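Local coordinates for aldehyde dehydrogenase family protein (Pseudomonas syringae pv. tomato, PDB 6X9L) that oxidises long-chain aliphatic aldehydes, probably including octanal, apparently with NAD+ as the electron acceptor, as a member of the aldehyde dehydrogenase family, at residues K261-D269 against Y402-A412; V138-I149 against E474-F485. The protein carries 1 engineered substitution. All coordinates share one frame; numbering follows the deposited sequence.

Contact 1: K261-D269 against Y402-A412; sequences KSPNILLPD and YDTIDEAVAIA
Y402, which ends strand 396-402 just before the helix, reaches across to strand 263-266 and donates its hydroxyl to the backbone carbonyl of L266, OH to O 2.6 Å. The acceptor lies at the ring's edge, near its plane, and the donor is tilted 16° from the carbonyl plane. Tyrosine suits this place because its ring packs among apolar groups while its hydroxyl satisfies a buried carbonyl. A408 sets its methyl over one face of the ring, offset toward the rim. The same methyl meets I265, whose CD1 rests between O of A408 (3.6 Å) and CB of A412 (3.8 Å). With CG1 beside the backbone N (chi1 -65°) and the chain then extended, I265 reaches the helix, where alanines allow close approach. P263 adds its ring, CG lying 3.7 Å from CB of A412, and L267 crosses I405 at about a right angle. T404 N-caps the helix, OG1 accepting from N of E407 at 3.1 Å. Nearly antiparallel (171°), the helix packs over strand 263-266, flanked by 296-300 and 422-424, in the seven-stranded sheet of the aldehyde dehydrogenase catalytic domain; V434 of helix 428-435 touches both L267 and V409.

Contact 2: V138-I149 against E474-F485; sequences VEGGTAIEREPI and EEYLETKAIVGF
F485 lays one ring face against the methyl of A143, a CH-pi contact with CB 3.6 Å from the ring centroid and 15° off its normal. CG anti to the backbone N (chi1 -174°) swings the ring over this alanine, whose bare methyl admits it, and V138 meets it at CE2. The strands pair antiparallel: A143 and I482 form a hydrogen-bonded pair, I482 N to A143 O 2.8 Å, as do E145 and K480. On the face carrying A143, E145 crosses I482 obliquely, while the long chain of K480, bent at chi3, brings NZ to the syn side of E147 OE1 at 2.9 Å. On the opposite face R146, bent at chi2 and chi3, lays its guanidinium over OG1 of T479. Its NH1 makes a weak bond to O of E478 (3.3 Å), and NH2 forms a salt bridge with OE2 of E474 at 3.6 Å, the two planes 49° apart; E474 also bonds Y133. CG1 and CD1 of I149 slant across the bent E478 chain, CD1 meeting OE1. K480 and E147 have second partners in the second subunit, I438 O and Y459, while T142 and E478 are met there by N451 and R466. These are subunit-bridging strands of aldehyde dehydrogenases, and 481-483 continues the sheet in parallel into that chain. The K480-E147 and E478-R466 pairs probably balance buried charge at the interface.

How the contacts relate
Contact 1 is a buried helix-on-sheet packing and contact 2 a partly buried strand pair at the edge of the subunit, against its partner; their centres lie about 43 Å apart and they share no element. Each belongs to a different sheet: 263-266 to the seven-stranded one, contact 2 to the branched sheet that includes 143-155 and 477-483 and carries on into the second subunit. The chemistry follows the place. Contact 1 relies on apolar side chains with a single hydrogen bond across it, and no other chain touches it. Contact 2 depends on a ladder of backbone bonds, with charged and hydroxyl side chains that find partners in both subunits.

Contact 1: K261-D269 against Y402-A412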
loop_
_atom_site.group_PDB
_atom_site.type_symbol
_atom_site.label_atom_id
_atom_site.label_comp_id
_atom_site.label_asym_id
_atom_site.label_seq_id
_atom_site.Cartn_x
_atom_site.Cartn_y
_atom_site.Cartn_z
ATOM N N LYS A 261 -12.166 0.283 17.127
ATOM C CA LYS A 261 -13.156 -0.065 18.152
ATOM C C LYS A 261 -12.644 -1.326 18.853
ATOM O O LYS A 261 -13.231 -2.403 18.783
ATOM C CB LYS A 261 -14.544 -0.321 17.568
ATOM C CG LYS A 261 -15.614 0.619 18.014
ATOM C CD LYS A 261 -15.904 0.592 19.507
ATOM C CE LYS A 261 -16.648 1.876 19.821
ATOM N NZ LYS A 261 -17.305 1.939 21.132
ATOM N N SER A 262 -11.520 -1.197 19.528
ATOM C CA SER A 262 -10.745 -2.370 19.864
ATOM C C SER A 262 -11.442 -3.162 20.963
ATOM O O SER A 262 -11.888 -2.582 21.964
ATOM C CB SER A 262 -9.326 -1.965 20.272
ATOM O OG SER A 262 -8.677 -1.285 19.197
ATOM N N PRO A 263 -11.593 -4.477 20.797
ATOM C CA PRO A 263 -12.242 -5.298 21.824
ATOM C C PRO A 263 -11.278 -5.718 22.920
ATOM O O PRO A 263 -10.066 -5.814 22.727
ATOM C CB PRO A 263 -12.734 -6.517 21.035
ATOM C CG PRO A 263 -11.747 -6.654 19.915
ATOM C CD PRO A 263 -11.304 -5.231 19.567
ATOM N N ASN A 264 -11.852 -5.960 24.096
ATOM C CA ASN A 264 -11.161 -6.556 25.235
ATOM C C ASN A 264 -12.011 -7.748 25.675
ATOM O O ASN A 264 -13.066 -7.569 26.300
ATOM C CB ASN A 264 -10.968 -5.535 26.353
ATOM C CG ASN A 264 -10.073 -6.039 27.466
ATOM O OD1 ASN A 264 -9.444 -7.093 27.346
ATOM N ND2 ASN A 264 -10.007 -5.285 28.556
ATOM N N ILE A 265 -11.568 -8.957 25.315
ATOM C CA ILE A 265 -12.243 -10.193 25.700
ATOM C C ILE A 265 -11.651 -10.683 27.014
ATOM O O ILE A 265 -10.452 -10.966 27.095
ATOM C CB ILE A 265 -12.103 -11.286 24.628
ATOM C CG1 ILE A 265 -12.813 -10.929 23.315
ATOM C CG2 ILE A 265 -12.647 -12.607 25.169
ATOM C CD1 ILE A 265 -12.669 -12.024 22.252
ATOM N N LEU A 266 -12.492 -10.801 28.037
ATOM C CA LEU A 266 -12.151 -11.527 29.248
ATOM C C LEU A 266 -12.671 -12.957 29.087
ATOM O O LEU A 266 -13.886 -13.191 29.064
ATOM C CB LEU A 266 -12.730 -10.834 30.485
ATOM C CG LEU A 266 -11.956 -9.571 30.901
ATOM C CD1 LEU A 266 -11.741 -8.586 29.712
ATOM C CD2 LEU A 266 -12.624 -8.865 32.075
ATOM N N LEU A 267 -11.740 -13.897 28.933
ATOM C CA LEU A 267 -12.061 -15.311 28.880
ATOM C C LEU A 267 -12.524 -15.798 30.255
ATOM O O LEU A 267 -12.175 -15.209 31.283
ATOM C CB LEU A 267 -10.829 -16.093 28.421
ATOM C CG LEU A 267 -10.363 -15.770 26.996
ATOM C CD1 LEU A 267 -9.017 -16.356 26.734
ATOM C CD2 LEU A 267 -11.358 -16.281 25.957
ATOM N N PRO A 268 -13.323 -16.870 30.297
ATOM C CA PRO A 268 -13.958 -17.269 31.568
ATOM C C PRO A 268 -12.983 -17.584 32.695
ATOM O O PRO A 268 -13.358 -17.471 33.873
ATOM C CB PRO A 268 -14.764 -18.512 31.177
ATOM C CG PRO A 268 -14.984 -18.389 29.723
ATOM C CD PRO A 268 -13.807 -17.666 29.157
ATOM N N ASP A 269 -11.770 -17.996 32.354
ATOM C CA ASP A 269 -10.781 -18.387 33.381
ATOM C C ASP A 269 -9.961 -17.197 33.855
ATOM O O ASP A 269 -8.996 -17.417 34.543
ATOM C CB ASP A 269 -9.880 -19.493 32.846
ATOM C CG ASP A 269 -8.941 -19.043 31.752
ATOM O OD1 ASP A 269 -9.150 -17.970 31.232
ATOM O OD2 ASP A 269 -8.011 -19.765 31.456
ATOM N N TYR A 402 -21.362 -12.390 26.452
ATOM C CA TYR A 402 -21.290 -13.522 25.538
ATOM C C TYR A 402 -21.605 -14.822 26.281
ATOM O O TYR A 402 -21.431 -14.925 27.499
ATOM C CB TYR A 402 -19.915 -13.575 24.849
ATOM C CG TYR A 402 -18.741 -13.958 25.737
ATOM C CD1 TYR A 402 -18.546 -15.280 26.142
ATOM C CD2 TYR A 402 -17.798 -13.010 26.136
ATOM C CE1 TYR A 402 -17.470 -15.640 26.941
ATOM C CE2 TYR A 402 -16.710 -13.367 26.937
ATOM C CZ TYR A 402 -16.552 -14.681 27.331
ATOM O OH TYR A 402 -15.478 -15.055 28.109
ATOM N N ASP A 403 -22.078 -15.820 25.530
ATOM C CA ASP A 403 -22.447 -17.117 26.083
ATOM C C ASP A 403 -21.501 -18.247 25.705
ATOM O O ASP A 403 -21.596 -19.324 26.299
ATOM C CB ASP A 403 -23.858 -17.511 25.625
ATOM C CG ASP A 403 -24.914 -16.497 26.028
ATOM O OD1 ASP A 403 -25.070 -16.228 27.247
ATOM O OD2 ASP A 403 -25.592 -15.969 25.114
ATOM N N THR A 404 -20.635 -18.054 24.709
ATOM C CA THR A 404 -19.566 -18.999 24.410
ATOM C C THR A 404 -18.341 -18.221 23.948
ATOM O O THR A 404 -18.447 -17.080 23.483
ATOM C CB THR A 404 -19.949 -20.014 23.327
ATOM O OG1 THR A 404 -20.216 -19.321 22.104
ATOM C CG2 THR A 404 -21.155 -20.799 23.730
ATOM N N ILE A 405 -17.171 -18.861 24.081
ATOM C CA ILE A 405 -15.925 -18.281 23.589
ATOM C C ILE A 405 -15.990 -18.065 22.075
ATOM O O ILE A 405 -15.477 -17.071 21.555
ATOM C CB ILE A 405 -14.732 -19.174 23.992
ATOM C CG1 ILE A 405 -14.649 -19.312 25.504
ATOM C CG2 ILE A 405 -13.416 -18.613 23.468
ATOM C CD1 ILE A 405 -13.434 -20.065 25.967
ATOM N N ASP A 406 -16.607 -18.995 21.340
ATOM C CA ASP A 406 -16.792 -18.777 19.909
ATOM C C ASP A 406 -17.581 -17.495 19.660
ATOM O O ASP A 406 -17.270 -16.728 18.737
ATOM C CB ASP A 406 -17.503 -19.975 19.270
ATOM C CG ASP A 406 -16.588 -21.178 19.079
ATOM O OD1 ASP A 406 -15.355 -20.964 19.012
ATOM O OD2 ASP A 406 -17.103 -22.328 18.983
ATOM N N GLU A 407 -18.604 -17.249 20.484
ATOM C CA GLU A 407 -19.430 -16.056 20.353
ATOM C C GLU A 407 -18.638 -14.795 20.667
ATOM O O GLU A 407 -18.793 -13.764 19.992
ATOM C CB GLU A 407 -20.635 -16.180 21.278
ATOM C CG GLU A 407 -21.435 -14.923 21.423
ATOM C CD GLU A 407 -22.699 -15.171 22.208
ATOM O OE1 GLU A 407 -23.084 -16.359 22.330
ATOM O OE2 GLU A 407 -23.301 -14.190 22.698
ATOM N N ALA A 408 -17.786 -14.861 21.691
ATOM C CA ALA A 408 -16.989 -13.704 22.078
ATOM C C ALA A 408 -16.086 -13.257 20.939
ATOM O O ALA A 408 -15.918 -12.055 20.701
ATOM C CB ALA A 408 -16.167 -14.037 23.324
ATOM N N VAL A 409 -15.509 -14.216 20.212
ATOM C CA VAL A 409 -14.661 -13.883 19.069
ATOM C C VAL A 409 -15.489 -13.216 17.970
ATOM O O VAL A 409 -15.067 -12.215 17.363
ATOM C CB VAL A 409 -13.924 -15.148 18.568
ATOM C CG1 VAL A 409 -13.227 -14.891 17.236
ATOM C CG2 VAL A 409 -12.908 -15.644 19.616
ATOM N N ALA A 410 -16.691 -13.744 17.708
ATOM C CA ALA A 410 -17.541 -13.167 16.671
ATOM C C ALA A 410 -17.898 -11.715 16.989
ATOM O O ALA A 410 -17.904 -10.856 16.099
ATOM C CB ALA A 410 -18.802 -14.011 16.501
ATOM N N ILE A 411 -18.192 -11.423 18.255
ATOM C CA ILE A 411 -18.451 -10.053 18.672
ATOM C C ILE A 411 -17.201 -9.200 18.506
ATOM O O ILE A 411 -17.267 -8.058 18.029
ATOM C CB ILE A 411 -18.953 -10.037 20.127
ATOM C CG1 ILE A 411 -20.279 -10.773 20.240
ATOM C CG2 ILE A 411 -19.089 -8.617 20.650
ATOM C CD1 ILE A 411 -20.846 -10.748 21.624
ATOM N N ALA A 412 -16.044 -9.730 18.908
ATOM C CA ALA A 412 -14.819 -8.953 18.783
ATOM C C ALA A 412 -14.568 -8.563 17.329
ATOM O O ALA A 412 -14.188 -7.426 17.040
ATOM C CB ALA A 412 -13.636 -9.737 19.357
#

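Contact 2: V138-I149 against E474-F485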
loop_
_atom_site.group_PDB
_atom_site.type_symbol
_atom_site.label_atom_id
_atom_site.label_comp_id
_atom_site.label_asym_id
_atom_site.label_seq_id
_atom_site.Cartn_x
_atom_site.Cartn_y
_atom_site.Cartn_z
ATOM N N VAL A 138 22.005 -10.106 -2.038
ATOM C CA VAL A 138 22.406 -10.741 -3.283
ATOM C C VAL A 138 21.954 -12.194 -3.224
ATOM O O VAL A 138 22.421 -12.962 -2.375
ATOM C CB VAL A 138 23.916 -10.615 -3.519
ATOM C CG1 VAL A 138 24.322 -11.288 -4.806
ATOM C CG2 VAL A 138 24.301 -9.129 -3.525
ATOM N N GLU A 139 21.024 -12.562 -4.115
ATOM C CA GLU A 139 20.401 -13.882 -4.144
ATOM C C GLU A 139 20.949 -14.769 -5.250
ATOM O O GLU A 139 20.377 -15.830 -5.510
ATOM C CB GLU A 139 18.886 -13.767 -4.319
ATOM C CG GLU A 139 18.457 -13.330 -5.736
ATOM C CD GLU A 139 16.998 -13.684 -6.093
ATOM O OE1 GLU A 139 16.754 -14.813 -6.586
ATOM O OE2 GLU A 139 16.096 -12.830 -5.895
ATOM N N GLY A 140 22.026 -14.361 -5.914
ATOM C CA GLY A 140 22.549 -15.111 -7.038
ATOM C C GLY A 140 23.162 -14.185 -8.067
ATOM O O GLY A 140 24.209 -13.583 -7.805
ATOM N N GLY A 141 22.532 -14.073 -9.241
ATOM C CA GLY A 141 22.785 -13.010 -10.190
ATOM C C GLY A 141 21.857 -11.825 -10.040
ATOM O O GLY A 141 21.942 -10.880 -10.828
ATOM N N THR A 142 20.957 -11.848 -9.050
ATOM C CA THR A 142 20.010 -10.767 -8.801
ATOM C C THR A 142 20.291 -10.155 -7.442
ATOM O O THR A 142 20.509 -10.876 -6.467
ATOM C CB THR A 142 18.539 -11.255 -8.848
ATOM O OG1 THR A 142 18.186 -11.626 -10.190
ATOM C CG2 THR A 142 17.584 -10.162 -8.354
ATOM N N ALA A 143 20.284 -8.829 -7.376
ATOM C CA ALA A 143 20.501 -8.099 -6.135
ATOM C C ALA A 143 19.271 -7.254 -5.823
ATOM O O ALA A 143 18.690 -6.633 -6.718
ATOM C CB ALA A 143 21.749 -7.198 -6.214
ATOM N N ILE A 144 18.877 -7.253 -4.551
ATOM C CA ILE A 144 17.777 -6.441 -4.045
ATOM C C ILE A 144 18.373 -5.233 -3.340
ATOM O O ILE A 144 19.146 -5.382 -2.386
ATOM C CB ILE A 144 16.894 -7.232 -3.073
ATOM C CG1 ILE A 144 16.621 -8.640 -3.613
ATOM C CG2 ILE A 144 15.629 -6.439 -2.734
ATOM C CD1 ILE A 144 15.633 -8.697 -4.724
ATOM N N GLU A 145 18.022 -4.039 -3.793
ATOM C CA GLU A 145 18.447 -2.819 -3.127
ATOM C C GLU A 145 17.218 -2.091 -2.601
ATOM O O GLU A 145 16.234 -1.934 -3.319
ATOM C CB GLU A 145 19.262 -1.943 -4.076
ATOM C CG GLU A 145 20.553 -2.635 -4.539
ATOM C CD GLU A 145 21.496 -1.707 -5.290
ATOM O OE1 GLU A 145 21.202 -0.492 -5.356
ATOM O OE2 GLU A 145 22.527 -2.193 -5.807
ATOM N N ARG A 146 17.261 -1.687 -1.341
ATOM C CA ARG A 146 16.183 -0.942 -0.718
ATOM C C ARG A 146 16.572 0.531 -0.695
ATOM O O ARG A 146 17.632 0.885 -0.169
ATOM C CB ARG A 146 15.909 -1.482 0.686
ATOM C CG ARG A 146 15.363 -2.901 0.675
ATOM C CD ARG A 146 13.952 -2.889 0.145
ATOM N NE ARG A 146 13.041 -3.508 1.104
ATOM C CZ ARG A 146 11.777 -3.142 1.312
ATOM N NH1 ARG A 146 11.231 -2.134 0.635
ATOM N NH2 ARG A 146 11.056 -3.787 2.222
ATOM N N GLU A 147 15.732 1.379 -1.288
ATOM C CA GLU A 147 16.050 2.786 -1.466
ATOM C C GLU A 147 14.934 3.647 -0.900
ATOM O O GLU A 147 13.772 3.226 -0.876
ATOM C CB GLU A 147 16.239 3.140 -2.945
ATOM C CG GLU A 147 17.276 2.324 -3.648
ATOM C CD GLU A 147 17.329 2.601 -5.142
ATOM O OE1 GLU A 147 18.229 2.022 -5.807
ATOM O OE2 GLU A 147 16.482 3.386 -5.643
ATOM N N PRO A 148 15.257 4.856 -0.438
ATOM C CA PRO A 148 14.207 5.776 0.008
ATOM C C PRO A 148 13.261 6.084 -1.135
ATOM O O PRO A 148 13.677 6.224 -2.280
ATOM C CB PRO A 148 14.988 7.021 0.447
ATOM C CG PRO A 148 16.287 6.899 -0.221
ATOM C CD PRO A 148 16.582 5.440 -0.267
ATOM N N ILE A 149 11.977 6.188 -0.815
ATOM C CA ILE A 149 11.013 6.434 -1.880
ATOM C C ILE A 149 11.020 7.897 -2.319
ATOM O O ILE A 149 10.609 8.199 -3.446
ATOM C CB ILE A 149 9.616 5.964 -1.438
ATOM C CG1 ILE A 149 8.625 6.039 -2.598
ATOM C CG2 ILE A 149 9.133 6.757 -0.213
ATOM C CD1 ILE A 149 7.377 5.228 -2.352
ATOM N N GLU A 474 10.328 0.161 6.714
ATOM C CA GLU A 474 10.239 -0.313 5.336
ATOM C C GLU A 474 9.113 0.353 4.545
ATOM O O GLU A 474 9.154 0.327 3.311
ATOM C CB GLU A 474 10.104 -1.836 5.329
ATOM C CG GLU A 474 11.368 -2.532 5.863
ATOM C CD GLU A 474 11.377 -4.041 5.659
ATOM O OE1 GLU A 474 10.302 -4.675 5.744
ATOM O OE2 GLU A 474 12.472 -4.594 5.421
ATOM N N GLU A 475 8.141 0.984 5.218
ATOM C CA GLU A 475 7.136 1.768 4.517
ATOM C C GLU A 475 7.735 2.942 3.753
ATOM O O GLU A 475 7.081 3.478 2.857
ATOM C CB GLU A 475 6.095 2.290 5.500
ATOM C CG GLU A 475 5.375 1.200 6.241
ATOM C CD GLU A 475 4.357 0.475 5.373
ATOM O OE1 GLU A 475 3.883 1.084 4.392
ATOM O OE2 GLU A 475 4.031 -0.700 5.684
ATOM N N TYR A 476 8.957 3.357 4.077
ATOM C CA TYR A 476 9.585 4.470 3.384
ATOM C C TYR A 476 10.655 4.029 2.394
ATOM O O TYR A 476 11.367 4.880 1.848
ATOM C CB TYR A 476 10.165 5.454 4.399
ATOM C CG TYR A 476 9.088 6.088 5.240
ATOM C CD1 TYR A 476 8.458 7.258 4.829
ATOM C CD2 TYR A 476 8.666 5.496 6.421
ATOM C CE1 TYR A 476 7.457 7.826 5.584
ATOM C CE2 TYR A 476 7.678 6.063 7.184
ATOM C CZ TYR A 476 7.071 7.227 6.765
ATOM O OH TYR A 476 6.077 7.798 7.530
ATOM N N LEU A 477 10.758 2.731 2.113
ATOM C CA LEU A 477 11.698 2.225 1.121
ATOM C C LEU A 477 10.968 1.674 -0.092
ATOM O O LEU A 477 9.968 0.968 0.047
ATOM C CB LEU A 477 12.587 1.129 1.718
ATOM C CG LEU A 477 13.370 1.564 2.959
ATOM C CD1 LEU A 477 13.934 0.340 3.650
ATOM C CD2 LEU A 477 14.463 2.573 2.597
ATOM N N GLU A 478 11.465 2.016 -1.281
ATOM C CA GLU A 478 11.128 1.267 -2.482
ATOM C C GLU A 478 11.897 -0.044 -2.508
ATOM O O GLU A 478 12.756 -0.315 -1.665
ATOM C CB GLU A 478 11.439 2.059 -3.742
ATOM C CG GLU A 478 10.394 3.068 -4.106
ATOM C CD GLU A 478 9.089 2.438 -4.587
ATOM O OE1 GLU A 478 8.246 3.197 -5.119
ATOM O OE2 GLU A 478 8.907 1.196 -4.434
ATOM N N THR A 479 11.602 -0.854 -3.512
ATOM C CA THR A 479 12.230 -2.157 -3.672
ATOM C C THR A 479 12.698 -2.294 -5.115
ATOM O O THR A 479 11.911 -2.096 -6.057
ATOM C CB THR A 479 11.248 -3.269 -3.275
ATOM O OG1 THR A 479 11.102 -3.253 -1.852
ATOM C CG2 THR A 479 11.728 -4.649 -3.727
ATOM N N LYS A 480 13.982 -2.593 -5.289
ATOM C CA LYS A 480 14.573 -2.669 -6.610
ATOM C C LYS A 480 15.228 -4.025 -6.806
ATOM O O LYS A 480 15.909 -4.528 -5.908
ATOM C CB LYS A 480 15.590 -1.553 -6.820
ATOM C CG LYS A 480 16.336 -1.660 -8.128
ATOM C CD LYS A 480 17.374 -0.571 -8.240
ATOM C CE LYS A 480 16.746 0.737 -8.695
ATOM N NZ LYS A 480 17.714 1.851 -8.621
ATOM N N ALA A 481 15.006 -4.625 -7.976
ATOM C CA ALA A 481 15.680 -5.862 -8.355
ATOM C C ALA A 481 16.642 -5.550 -9.487
ATOM O O ALA A 481 16.240 -5.001 -10.520
ATOM C CB ALA A 481 14.697 -6.957 -8.775
ATOM N N ILE A 482 17.917 -5.850 -9.267
ATOM C CA ILE A 482 18.915 -5.718 -10.314
ATOM C C ILE A 482 19.224 -7.120 -10.804
ATOM O O ILE A 482 20.104 -7.791 -10.253
ATOM C CB ILE A 482 20.170 -4.993 -9.808
ATOM C CG1 ILE A 482 19.769 -3.648 -9.228
ATOM C CG2 ILE A 482 21.180 -4.791 -10.942
ATOM C CD1 ILE A 482 20.924 -2.901 -8.651
ATOM N N VAL A 483 18.476 -7.573 -11.826
ATOM C CA VAL A 483 18.682 -8.887 -12.428
ATOM C C VAL A 483 19.897 -8.826 -13.350
ATOM O O VAL A 483 20.135 -7.815 -14.021
ATOM C CB VAL A 483 17.422 -9.348 -13.192
ATOM C CG1 VAL A 483 17.448 -10.857 -13.377
ATOM C CG2 VAL A 483 16.134 -8.913 -12.473
ATOM N N GLY A 484 20.675 -9.909 -13.389
ATOM C CA GLY A 484 21.957 -9.853 -14.063
ATOM C C GLY A 484 23.031 -9.112 -13.296
ATOM O O GLY A 484 24.029 -8.691 -13.887
ATOM N N PHE A 485 22.832 -8.915 -11.992
ATOM C CA PHE A 485 23.839 -8.285 -11.140
ATOM C C PHE A 485 25.157 -9.044 -11.200
ATOM O O PHE A 485 26.227 -8.434 -11.286
ATOM C CB PHE A 485 23.299 -8.221 -9.710
ATOM C CG PHE A 485 24.163 -7.479 -8.743
ATOM C CD1 PHE A 485 24.143 -6.100 -8.694
ATOM C CD2 PHE A 485 24.943 -8.167 -7.823
ATOM C CE1 PHE A 485 24.914 -5.415 -7.772
ATOM C CE2 PHE A 485 25.713 -7.491 -6.904
ATOM C CZ PHE A 485 25.704 -6.112 -6.878
#